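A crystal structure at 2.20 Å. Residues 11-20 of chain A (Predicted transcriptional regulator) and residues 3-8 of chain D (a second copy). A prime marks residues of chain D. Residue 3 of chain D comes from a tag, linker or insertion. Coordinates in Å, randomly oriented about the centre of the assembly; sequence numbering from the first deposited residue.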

ATOM      1  N   PRO A  11       2.353  -7.528  10.809  1.00 44.76           N
ATOM      2  CA  PRO A  11       3.231  -8.233  11.786  1.00 43.70           C
ATOM      3  C   PRO A  11       4.609  -8.461  11.169  1.00 42.31           C
ATOM      4  O   PRO A  11       4.722  -8.678   9.960  1.00 41.89           O
ATOM      5  CB  PRO A  11       2.499  -9.545  12.069  1.00 43.90           C
ATOM      6  CG  PRO A  11       1.062  -9.336  11.541  1.00 44.86           C
ATOM      7  CD  PRO A  11       1.147  -8.313  10.459  1.00 44.68           C
ATOM      8  N   VAL A  12       5.648  -8.342  11.979  1.00 40.70           N
ATOM      9  CA  VAL A  12       7.007  -8.458  11.473  1.00 39.88           C
ATOM     10  C   VAL A  12       7.216  -9.786  10.741  1.00 38.92           C
ATOM     11  O   VAL A  12       7.929  -9.830   9.753  1.00 38.75           O
ATOM     12  CB  VAL A  12       8.038  -8.299  12.600  1.00 40.07           C
ATOM     13  CG1 VAL A  12       9.433  -8.675  12.108  1.00 39.39           C
ATOM     14  CG2 VAL A  12       8.009  -6.871  13.139  1.00 38.44           C
ATOM     15  N   TYR A  13       6.570 -10.856  11.201  1.00 38.13           N
ATOM     16  CA  TYR A  13       6.803 -12.175  10.607  1.00 37.49           C
ATOM     17  C   TYR A  13       6.215 -12.246   9.204  1.00 36.68           C
ATOM     18  O   TYR A  13       6.688 -13.031   8.350  1.00 35.24           O
ATOM     19  CB  TYR A  13       6.248 -13.311  11.502  1.00 37.55           C
ATOM     20  CG  TYR A  13       4.795 -13.635  11.307  1.00 37.32           C
ATOM     21  CD1 TYR A  13       3.801 -12.920  11.988  1.00 38.02           C
ATOM     22  CD2 TYR A  13       4.399 -14.646  10.441  1.00 36.70           C
ATOM     23  CE1 TYR A  13       2.483 -13.201  11.802  1.00 36.29           C
ATOM     24  CE2 TYR A  13       3.092 -14.949  10.276  1.00 37.06           C
ATOM     25  CZ  TYR A  13       2.124 -14.210  10.947  1.00 38.07           C
ATOM     26  OH  TYR A  13       0.778 -14.531  10.772  1.00 39.38           O
ATOM     27  N   LEU A  14       5.159 -11.449   8.979  1.00 36.54           N
ATOM     28  CA  LEU A  14       4.544 -11.373   7.640  1.00 36.64           C
ATOM     29  C   LEU A  14       5.329 -10.454   6.719  1.00 35.49           C
ATOM     30  O   LEU A  14       5.349 -10.665   5.529  1.00 34.76           O
ATOM     31  CB  LEU A  14       3.087 -10.961   7.700  1.00 37.37           C
ATOM     32  CG  LEU A  14       2.142 -12.090   8.062  1.00 38.48           C
ATOM     33  CD1 LEU A  14       0.749 -11.495   8.372  1.00 39.35           C
ATOM     34  CD2 LEU A  14       2.086 -13.197   6.975  1.00 36.28           C
ATOM     35  N   GLN A  15       6.011  -9.469   7.277  1.00 36.03           N
ATOM     36  CA  GLN A  15       6.942  -8.641   6.497  1.00 36.70           C
ATOM     37  C   GLN A  15       8.132  -9.461   5.948  1.00 36.47           C
ATOM     38  O   GLN A  15       8.642  -9.236   4.834  1.00 35.59           O
ATOM     39  CB  GLN A  15       7.425  -7.466   7.348  1.00 36.97           C
ATOM     40  CG  GLN A  15       6.267  -6.455   7.618  1.00 38.76           C
ATOM     41  CD  GLN A  15       6.716  -5.179   8.296  1.00 37.41           C
ATOM     42  OE1 GLN A  15       7.774  -4.643   7.981  1.00 41.30           O
ATOM     43  NE2 GLN A  15       5.911  -4.688   9.245  1.00 37.25           N
ATOM     44  N   LEU A  16       8.570 -10.425   6.746  1.00 35.48           N
ATOM     45  CA  LEU A  16       9.682 -11.290   6.342  1.00 35.30           C
ATOM     46  C   LEU A  16       9.186 -12.310   5.332  1.00 35.01           C
ATOM     47  O   LEU A  16       9.861 -12.599   4.363  1.00 35.02           O
ATOM     48  CB  LEU A  16      10.334 -11.944   7.576  1.00 35.06           C
ATOM     49  CG  LEU A  16      11.403 -13.001   7.343  1.00 35.76           C
ATOM     50  CD1 LEU A  16      12.643 -12.419   6.594  1.00 34.47           C
ATOM     51  CD2 LEU A  16      11.770 -13.640   8.726  1.00 34.24           C
ATOM     52  N   VAL A  17       7.994 -12.846   5.545  1.00 36.07           N
ATOM     53  CA  VAL A  17       7.351 -13.703   4.527  1.00 36.26           C
ATOM     54  C   VAL A  17       7.314 -12.927   3.215  1.00 37.14           C
ATOM     55  O   VAL A  17       7.761 -13.432   2.173  1.00 36.79           O
ATOM     56  CB  VAL A  17       5.910 -14.163   4.950  1.00 36.76           C
ATOM     57  CG1 VAL A  17       5.156 -14.876   3.808  1.00 34.22           C
ATOM     58  CG2 VAL A  17       6.003 -15.043   6.196  1.00 33.84           C
ATOM     59  N   ASP A  18       6.837 -11.679   3.269  1.00 37.66           N
ATOM     60  CA  ASP A  18       6.750 -10.852   2.060  1.00 38.05           C
ATOM     61  C   ASP A  18       8.091 -10.719   1.333  1.00 38.96           C
ATOM     62  O   ASP A  18       8.169 -10.874   0.117  1.00 38.95           O
ATOM     63  CB  ASP A  18       6.257  -9.445   2.403  1.00 38.34           C
ATOM     64  CG  ASP A  18       4.795  -9.405   2.817  1.00 38.04           C
ATOM     65  OD1 ASP A  18       4.045 -10.373   2.592  1.00 37.81           O
ATOM     66  OD2 ASP A  18       4.408  -8.371   3.384  1.00 42.00           O
ATOM     67  N   ARG A  19       9.129 -10.400   2.102  1.00 39.62           N
ATOM     68  CA  ARG A  19      10.500 -10.240   1.601  1.00 41.06           C
ATOM     69  C   ARG A  19      11.028 -11.484   0.922  1.00 40.00           C
ATOM     70  O   ARG A  19      11.481 -11.431  -0.216  1.00 40.21           O
ATOM     71  CB  ARG A  19      11.425  -9.758   2.750  1.00 42.43           C
ATOM     72  CG  ARG A  19      12.933 -10.020   2.622  1.00 47.79           C
ATOM     73  CD  ARG A  19      13.586  -9.192   1.534  1.00 54.12           C
ATOM     74  NE  ARG A  19      14.065  -7.883   1.987  1.00 58.20           N
ATOM     75  CZ  ARG A  19      15.255  -7.634   2.558  1.00 60.02           C
ATOM     76  NH1 ARG A  19      16.149  -8.614   2.810  1.00 61.08           N
ATOM     77  NH2 ARG A  19      15.542  -6.383   2.904  1.00 58.19           N
ATOM     78  N   ILE A  20      10.951 -12.619   1.592  1.00 39.07           N
ATOM     79  CA  ILE A  20      11.449 -13.858   0.995  1.00 38.68           C
ATOM     80  C   ILE A  20      10.662 -14.228  -0.247  1.00 39.50           C
ATOM     81  O   ILE A  20      11.234 -14.642  -1.253  1.00 38.34           O
ATOM     82  CB  ILE A  20      11.469 -15.043   2.038  1.00 38.69           C
ATOM     83  CG1 ILE A  20      12.585 -14.807   3.060  1.00 36.54           C
ATOM     84  CG2 ILE A  20      11.663 -16.356   1.348  1.00 37.95           C
ATOM     85  CD1 ILE A  20      12.585 -15.730   4.248  1.00 37.65           C
TER
ATOM     86  N   ALA D   3      20.226  -5.214   7.651  1.00 20.00           N
ATOM     87  CA  ALA D   3      18.930  -5.705   8.105  1.00 20.00           C
ATOM     88  C   ALA D   3      17.795  -5.112   7.277  1.00 20.00           C
ATOM     89  O   ALA D   3      17.852  -3.903   6.947  1.00 57.18           O
ATOM     90  CB  ALA D   3      18.731  -5.392   9.581  1.00 20.00           C
ATOM     91  N   MET D   4      16.821  -5.901   6.868  1.00 55.58           N
ATOM     92  CA  MET D   4      15.618  -5.361   6.208  1.00 53.82           C
ATOM     93  C   MET D   4      14.962  -4.224   7.015  1.00 52.45           C
ATOM     94  O   MET D   4      14.975  -4.213   8.249  1.00 51.35           O
ATOM     95  CB  MET D   4      14.595  -6.470   5.851  1.00 54.03           C
ATOM     96  CG  MET D   4      13.700  -7.052   6.995  1.00 55.29           C
ATOM     97  SD  MET D   4      12.410  -8.251   6.444  1.00 52.46           S
ATOM     98  CE  MET D   4      11.254  -7.228   5.662  1.00 49.92           C
ATOM     99  N   ALA D   5      14.417  -3.250   6.281  1.00 51.29           N
ATOM    100  CA  ALA D   5      13.602  -2.189   6.856  1.00 49.79           C
ATOM    101  C   ALA D   5      12.306  -2.792   7.360  1.00 48.52           C
ATOM    102  O   ALA D   5      11.702  -3.599   6.668  1.00 48.30           O
ATOM    103  CB  ALA D   5      13.310  -1.108   5.799  1.00 49.42           C
ATOM    104  N   ILE D   6      11.907  -2.410   8.572  1.00 47.66           N
ATOM    105  CA  ILE D   6      10.613  -2.798   9.160  1.00 47.81           C
ATOM    106  C   ILE D   6       9.637  -1.606   9.096  1.00 47.52           C
ATOM    107  O   ILE D   6       9.908  -0.551   9.652  1.00 47.08           O
ATOM    108  CB  ILE D   6      10.746  -3.206  10.676  1.00 47.85           C
ATOM    109  CG1 ILE D   6      11.736  -4.386  10.864  1.00 46.23           C
ATOM    110  CG2 ILE D   6       9.351  -3.483  11.298  1.00 47.51           C
ATOM    111  CD1 ILE D   6      11.269  -5.659  10.246  1.00 43.57           C
ATOM    112  N   THR D   7       8.484  -1.805   8.473  1.00 47.52           N
ATOM    113  CA  THR D   7       7.489  -0.746   8.328  1.00 47.21           C
ATOM    114  C   THR D   7       6.604  -0.698   9.572  1.00 47.34           C
ATOM    115  O   THR D   7       5.978  -1.665   9.927  1.00 46.80           O
ATOM    116  CB  THR D   7       6.631  -1.000   7.080  1.00 47.45           C
ATOM    117  OG1 THR D   7       5.772  -2.122   7.315  1.00 48.04           O
ATOM    118  CG2 THR D   7       7.521  -1.290   5.860  1.00 45.92           C
ATOM    119  N   GLN D   8       6.539   0.448  10.232  1.00 48.56           N
ATOM    120  CA  GLN D   8       5.730   0.580  11.455  1.00 49.17           C
ATOM    121  C   GLN D   8       4.266   0.882  11.118  1.00 49.14           C
ATOM    122  O   GLN D   8       3.895   1.007   9.950  1.00 49.04           O
ATOM    123  CB  GLN D   8       6.305   1.689  12.339  1.00 50.19           C
ATOM    124  CG  GLN D   8       7.816   1.583  12.603  1.00 51.53           C
ATOM    125  CD  GLN D   8       8.182   0.260  13.250  1.00 54.25           C
ATOM    126  OE1 GLN D   8       7.416  -0.263  14.064  1.00 56.10           O
ATOM    127  NE2 GLN D   8       9.351  -0.300  12.877  1.00 55.19           N
TER

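The chain A stretch is the opening of a helix: Pro11 sits at the N-cap position, and from Val12 onward the backbone follows the i to i+4 pattern, with Gln15 N donating to Pro11 O at 3.1 Å and Arg19 N to Gln15 O at 3.0 Å. Against it lies an extended segment of chain D with no regular secondary structure. The two backbones keep a side chain's distance apart, 7.1 Å between Val12 CA and Ile6′ CA and 8.4 Å between Leu16 CA and Met4′ CA. Val12, Gln15, Leu16 and Arg19 supply the helix side of the contact, a spacing of three and four residues that keeps them on one face. Tyr13, Leu14 and Val17 are out of reach.

The polar anchor is Gln15, which points toward chain D and is buried. Its amide reads the backbone of a single residue: Thr7′ N donates to Gln15 OE1 at 3.0 Å, and Gln15 NE2 donates to Thr7′ O at 3.1 Å. A primary amide suits this place because it carries an acceptor and a donor side by side, matching the NH and carbonyl of one extended residue. With chi1 at m and chi2 at t, the side chain reaches far enough to bridge the gap. Both bonds go to main-chain atoms; Gln15 NE2 and Thr7′ OG1 are 3.2 Å apart, but at an angle too poor for a hydrogen bond.

Met4′ covers the following turn and gives up more surface than any other residue here, 108 Å² of the 371 Å² buried by both sides together. Its CB points toward the helix, and its long, unbranched chain brings Met4′ SD to 4.2 Å from Leu16 CD1 and Met4′ CE to 3.4 Å from Gln15 O. That carbonyl already accepts the helical bond from Arg19 N, so the methyl packs against a backbone oxygen with a partner of its own. Arg19, with chi1 t and both chi2 and chi3 p, reaches out from the helix toward chain D; one face of its guanidinium lies against Met4′, with Arg19 NH2 3.1 Å from Met4′ CB.

At the helix start, Val12 CG1 meets Ile6′ CD1 at 4.0 Å. Ile6′ leaves its backbone sideways, yet the end of its side chain comes nearer, giving Val12 an apolar partner. The tag residue Ala3′ points away and takes no part. The rule is compact: one buried amide pairs with the extended backbone at Thr7′, while flexible and branched apolar side chains fill the space around it.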